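Local coordinates for protein phosphohistidine phosphatase SixA (Escherichia coli, PDB 1UJC) that removes phosphate from phosphohistidine, acting on the HPt domain of the ArcB sensor in the multistep His-Asp phosphorelay, at residues Val48-Phe53 / Gln58-Val63; Leu87-Leu92 / Ala117-Gly122. All coordinates share one frame; numbering follows the deposited sequence.

Contact 1: residues Val48-Phe53 / Gln58-Val63; sequences VLVSPF and QTLEEV
In the beta-alpha-beta unit of strand 47-50, helix 54-66 and strand 74-75, Leu60 of the helix packs on Val48 and Val50 of the first strand. Because side chains alternate along a strand, both valines send their CB toward the helix, whereas Leu49 between them points to the other face of the sheet. Val48 meets Leu60 tip to tip. Its CG1, swung anti to the backbone N (chi1 178°), stands 4.0 Å from Leu60 CG and 4.1 Å from both Leu60 CD1 and Leu60 CD2, so one methyl sits against the whole fork of the leucine. Val50 approaches differently, its side chain crossing that of Leu60 at about a right angle, with Val50 CG1 4.2 Å from Leu60 CD1. CD1 is thus shared between the two valines. Ile106 of strand 102-107 and Leu69 of a loop also touch Leu60.

Beyond the strand, the chain turns toward the tungstate site. Ser51 OG accepts a nearly straight hydrogen bond from Phe53 N (3.2 Å, 168° at the hydrogen), forming an ST turn just before the helix, and is also hydrogen-bonded to His108 NE2 of the tungstate pocket. Phe53, at the N-cap position, brings its ring against that of His108. Between these two segments the contact is made by aliphatic carbons at van der Waals distance, without a hydrogen bond; being purely apolar, it sets close packing rather than a fixed direction, while Ser51 makes its polar bonds just past the strand.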
# COMPACT_ATOMS: atom_id res chain seq x y z
N VAL A 48 9.38 0.45 -2.78
CA VAL A 48 8.01 0.86 -3.04
C VAL A 48 7.42 0.18 -4.27
O VAL A 48 8.03 0.19 -5.35
CB VAL A 48 7.92 2.39 -3.22
CG1 VAL A 48 6.50 2.80 -3.54
CG2 VAL A 48 8.41 3.07 -1.96
N LEU A 49 6.24 -0.40 -4.10
CA LEU A 49 5.53 -1.09 -5.18
C LEU A 49 4.21 -0.35 -5.33
O LEU A 49 3.49 -0.16 -4.35
CB LEU A 49 5.29 -2.55 -4.81
CG LEU A 49 6.51 -3.33 -4.33
CD1 LEU A 49 6.11 -4.76 -3.96
CD2 LEU A 49 7.57 -3.35 -5.42
N VAL A 50 3.88 0.06 -6.55
CA VAL A 50 2.64 0.81 -6.77
C VAL A 50 1.85 0.37 -8.00
O VAL A 50 2.42 -0.11 -8.98
CB VAL A 50 2.95 2.32 -6.89
CG1 VAL A 50 3.84 2.57 -8.11
CG2 VAL A 50 1.66 3.13 -6.99
N SER A 51 0.54 0.53 -7.92
CA SER A 51 -0.35 0.21 -9.03
C SER A 51 -0.12 1.21 -10.15
O SER A 51 0.25 2.35 -9.90
CB SER A 51 -1.81 0.29 -8.57
OG SER A 51 -2.68 0.40 -9.68
N PRO A 52 -0.32 0.79 -11.41
CA PRO A 52 -0.14 1.64 -12.59
C PRO A 52 -1.22 2.72 -12.71
O PRO A 52 -1.07 3.66 -13.49
CB PRO A 52 -0.22 0.64 -13.75
CG PRO A 52 0.19 -0.66 -13.13
CD PRO A 52 -0.52 -0.61 -11.80
N PHE A 53 -2.30 2.58 -11.96
CA PHE A 53 -3.39 3.54 -12.01
C PHE A 53 -3.04 4.87 -11.35
O PHE A 53 -2.46 4.92 -10.26
CB PHE A 53 -4.66 2.96 -11.37
CG PHE A 53 -5.30 1.86 -12.19
CD1 PHE A 53 -4.74 1.45 -13.40
CD2 PHE A 53 -6.46 1.24 -11.74
CE1 PHE A 53 -5.33 0.43 -14.15
CE2 PHE A 53 -7.06 0.23 -12.49
CZ PHE A 53 -6.49 -0.18 -13.69
N GLN A 58 -0.44 8.83 -7.63
CA GLN A 58 -0.58 10.14 -7.02
C GLN A 58 -0.53 10.02 -5.50
O GLN A 58 0.01 10.89 -4.82
CB GLN A 58 -1.89 10.80 -7.45
CG GLN A 58 -1.83 12.31 -7.35
CD GLN A 58 -3.16 12.97 -7.65
OE1 GLN A 58 -3.99 12.42 -8.36
NE2 GLN A 58 -3.35 14.17 -7.12
N THR A 59 -1.11 8.96 -4.97
CA THR A 59 -1.08 8.74 -3.53
C THR A 59 0.39 8.61 -3.14
O THR A 59 0.82 9.15 -2.12
CB THR A 59 -1.83 7.45 -3.15
OG1 THR A 59 -3.23 7.61 -3.40
CG2 THR A 59 -1.61 7.12 -1.69
N LEU A 60 1.15 7.92 -3.98
CA LEU A 60 2.58 7.72 -3.75
C LEU A 60 3.30 9.07 -3.74
O LEU A 60 4.14 9.32 -2.87
CB LEU A 60 3.18 6.84 -4.86
CG LEU A 60 4.48 6.06 -4.61
CD1 LEU A 60 5.17 5.86 -5.95
CD2 LEU A 60 5.40 6.79 -3.66
N GLU A 61 2.99 9.92 -4.71
CA GLU A 61 3.61 11.25 -4.80
C GLU A 61 3.43 11.98 -3.49
O GLU A 61 4.39 12.44 -2.87
CB GLU A 61 2.95 12.11 -5.89
CG GLU A 61 2.97 11.58 -7.30
CD GLU A 61 2.17 12.47 -8.26
OE1 GLU A 61 1.96 12.06 -9.41
OE2 GLU A 61 1.75 13.59 -7.84
N GLU A 62 2.17 12.08 -3.07
CA GLU A 62 1.80 12.76 -1.84
C GLU A 62 2.54 12.23 -0.63
O GLU A 62 3.07 13.00 0.18
CB GLU A 62 0.28 12.65 -1.64
CG GLU A 62 -0.52 13.41 -2.70
CD GLU A 62 -0.40 14.92 -2.56
OE1 GLU A 62 -0.28 15.62 -3.59
OE2 GLU A 62 -0.43 15.41 -1.41
N VAL A 63 2.59 10.91 -0.50
CA VAL A 63 3.28 10.27 0.61
C VAL A 63 4.77 10.61 0.56
O VAL A 63 5.36 10.99 1.57
CB VAL A 63 3.10 8.74 0.57
CG1 VAL A 63 4.04 8.08 1.57
CG2 VAL A 63 1.66 8.38 0.90

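Contact 2: residues Leu87-Leu92 / Ala117-Gly122; sequences LVSAYL and AELCPG
The backbones of helix 85-98 and the last turn of helix 111-119 come nearest at Ser89 and Leu119, whose CA atoms lie 6.5 Å apart, an approach consistent with the small side chain of Ser89 at this point. Two residues of the second helix converge on Ser89. From Glu118 it is the aliphatic part that touches, with CG 3.8 Å from Ser89 CB; the bend at chi2 (68°) turns the carboxylate off the line of the chain, with Glu118 OE2 3.9 Å from Ser89 OG, too long for a hydrogen bond. Leu119 adds its CD2, which lies 3.9 Å from Ser89 OG and 4.0 Å from Ser89 CA, against the helix backbone itself. The other branch of the same leucine serves the deeper layer: Leu119 CD1 meets Leu92 CD1 at 4.0 Å, the two side chains crossing at about a right angle. Beneath them, Val3 touches Leu92 and Ile5 touches Leu119, both from strand 2-7. The contact therefore grades from the exposed Glu118 on the outside to the buried Leu92 and Leu119 against the sheet. Two helices packed side by side over one face of the sheet form one layer of the alpha-beta fold of the histidine phosphatase superfamily.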
# COMPACT_ATOMS: atom_id res chain seq x y z
N LEU A 87 0.70 -13.54 -7.44
CA LEU A 87 1.93 -12.99 -7.99
C LEU A 87 2.46 -11.86 -7.10
O LEU A 87 3.67 -11.69 -6.97
CB LEU A 87 1.69 -12.47 -9.41
CG LEU A 87 1.34 -13.51 -10.48
CD1 LEU A 87 1.04 -12.81 -11.80
CD2 LEU A 87 2.49 -14.49 -10.65
N VAL A 88 1.56 -11.10 -6.48
CA VAL A 88 1.99 -10.03 -5.60
C VAL A 88 2.69 -10.69 -4.41
O VAL A 88 3.76 -10.27 -3.98
CB VAL A 88 0.79 -9.20 -5.09
CG1 VAL A 88 1.28 -8.13 -4.13
CG2 VAL A 88 0.07 -8.56 -6.27
N SER A 89 2.05 -11.73 -3.88
CA SER A 89 2.58 -12.49 -2.75
C SER A 89 3.98 -13.03 -3.06
O SER A 89 4.90 -12.92 -2.25
CB SER A 89 1.63 -13.65 -2.44
OG SER A 89 2.24 -14.59 -1.58
N ALA A 90 4.13 -13.61 -4.25
CA ALA A 90 5.41 -14.17 -4.67
C ALA A 90 6.48 -13.09 -4.87
O ALA A 90 7.65 -13.30 -4.57
CB ALA A 90 5.23 -14.97 -5.96
N TYR A 91 6.06 -11.93 -5.37
CA TYR A 91 6.98 -10.83 -5.59
C TYR A 91 7.52 -10.40 -4.22
O TYR A 91 8.72 -10.19 -4.05
CB TYR A 91 6.24 -9.66 -6.26
CG TYR A 91 7.12 -8.57 -6.85
CD1 TYR A 91 7.34 -8.49 -8.23
CD2 TYR A 91 7.68 -7.58 -6.04
CE1 TYR A 91 8.10 -7.46 -8.78
CE2 TYR A 91 8.44 -6.54 -6.59
CZ TYR A 91 8.64 -6.49 -7.96
OH TYR A 91 9.39 -5.47 -8.51
N LEU A 92 6.63 -10.30 -3.24
CA LEU A 92 7.01 -9.91 -1.89
C LEU A 92 7.93 -10.94 -1.24
O LEU A 92 8.89 -10.57 -0.55
CB LEU A 92 5.77 -9.68 -1.02
CG LEU A 92 5.12 -8.30 -1.19
CD1 LEU A 92 3.72 -8.29 -0.57
CD2 LEU A 92 6.00 -7.25 -0.55
N ALA A 117 -4.87 -11.32 3.61
CA ALA A 117 -5.30 -12.69 3.90
C ALA A 117 -4.35 -13.68 3.26
O ALA A 117 -3.90 -14.64 3.90
CB ALA A 117 -6.72 -12.92 3.39
N GLU A 118 -4.04 -13.46 1.98
CA GLU A 118 -3.13 -14.31 1.23
C GLU A 118 -1.78 -14.42 1.94
O GLU A 118 -1.19 -15.50 2.00
CB GLU A 118 -2.94 -13.75 -0.18
CG GLU A 118 -1.83 -14.39 -1.01
CD GLU A 118 -2.12 -15.82 -1.40
OE1 GLU A 118 -3.31 -16.21 -1.38
OE2 GLU A 118 -1.17 -16.55 -1.74
N LEU A 119 -1.29 -13.30 2.46
CA LEU A 119 -0.00 -13.28 3.15
C LEU A 119 -0.08 -13.82 4.57
O LEU A 119 0.87 -14.43 5.07
CB LEU A 119 0.54 -11.85 3.19
CG LEU A 119 0.77 -11.12 1.87
CD1 LEU A 119 1.05 -9.65 2.15
CD2 LEU A 119 1.93 -11.75 1.11
N CYS A 120 -1.21 -13.60 5.23
CA CYS A 120 -1.37 -14.01 6.62
C CYS A 120 -2.38 -15.11 6.90
O CYS A 120 -3.59 -14.90 6.78
CB CYS A 120 -1.72 -12.79 7.47
SG CYS A 120 -0.61 -11.39 7.23
N PRO A 121 -1.90 -16.30 7.28
CA PRO A 121 -2.79 -17.42 7.59
C PRO A 121 -3.75 -17.07 8.73
O PRO A 121 -3.37 -16.39 9.68
CB PRO A 121 -1.81 -18.52 7.98
CG PRO A 121 -0.63 -18.24 7.11
CD PRO A 121 -0.49 -16.74 7.25
N GLY A 122 -4.99 -17.54 8.62
CA GLY A 122 -5.98 -17.29 9.66
C GLY A 122 -6.68 -15.95 9.61
O GLY A 122 -7.59 -15.70 10.41

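From the N terminus, the chain first lays down strand 2-7 and helix 25-40, then reaches contact 1, a short local closure that binds helix 54-66 back onto strand 47-50. It is complete before contact 2 begins, so the two stand in series, neither nested nor crossed. Contact 2 closes a longer loop, which leaves helix 85-98, passes through strand 102-107 and returns along helix 111-119. The centres of the two contacts are about 20 Å apart, on opposite sides of the chain's centre, yet the segments touch through Leu49: its CD2 lies 3.5 Å from Tyr91 CE2. Strand 47-50 thus faces helix 54-66 on one side and helix 85-98 on the other, tying both helical layers to one sheet.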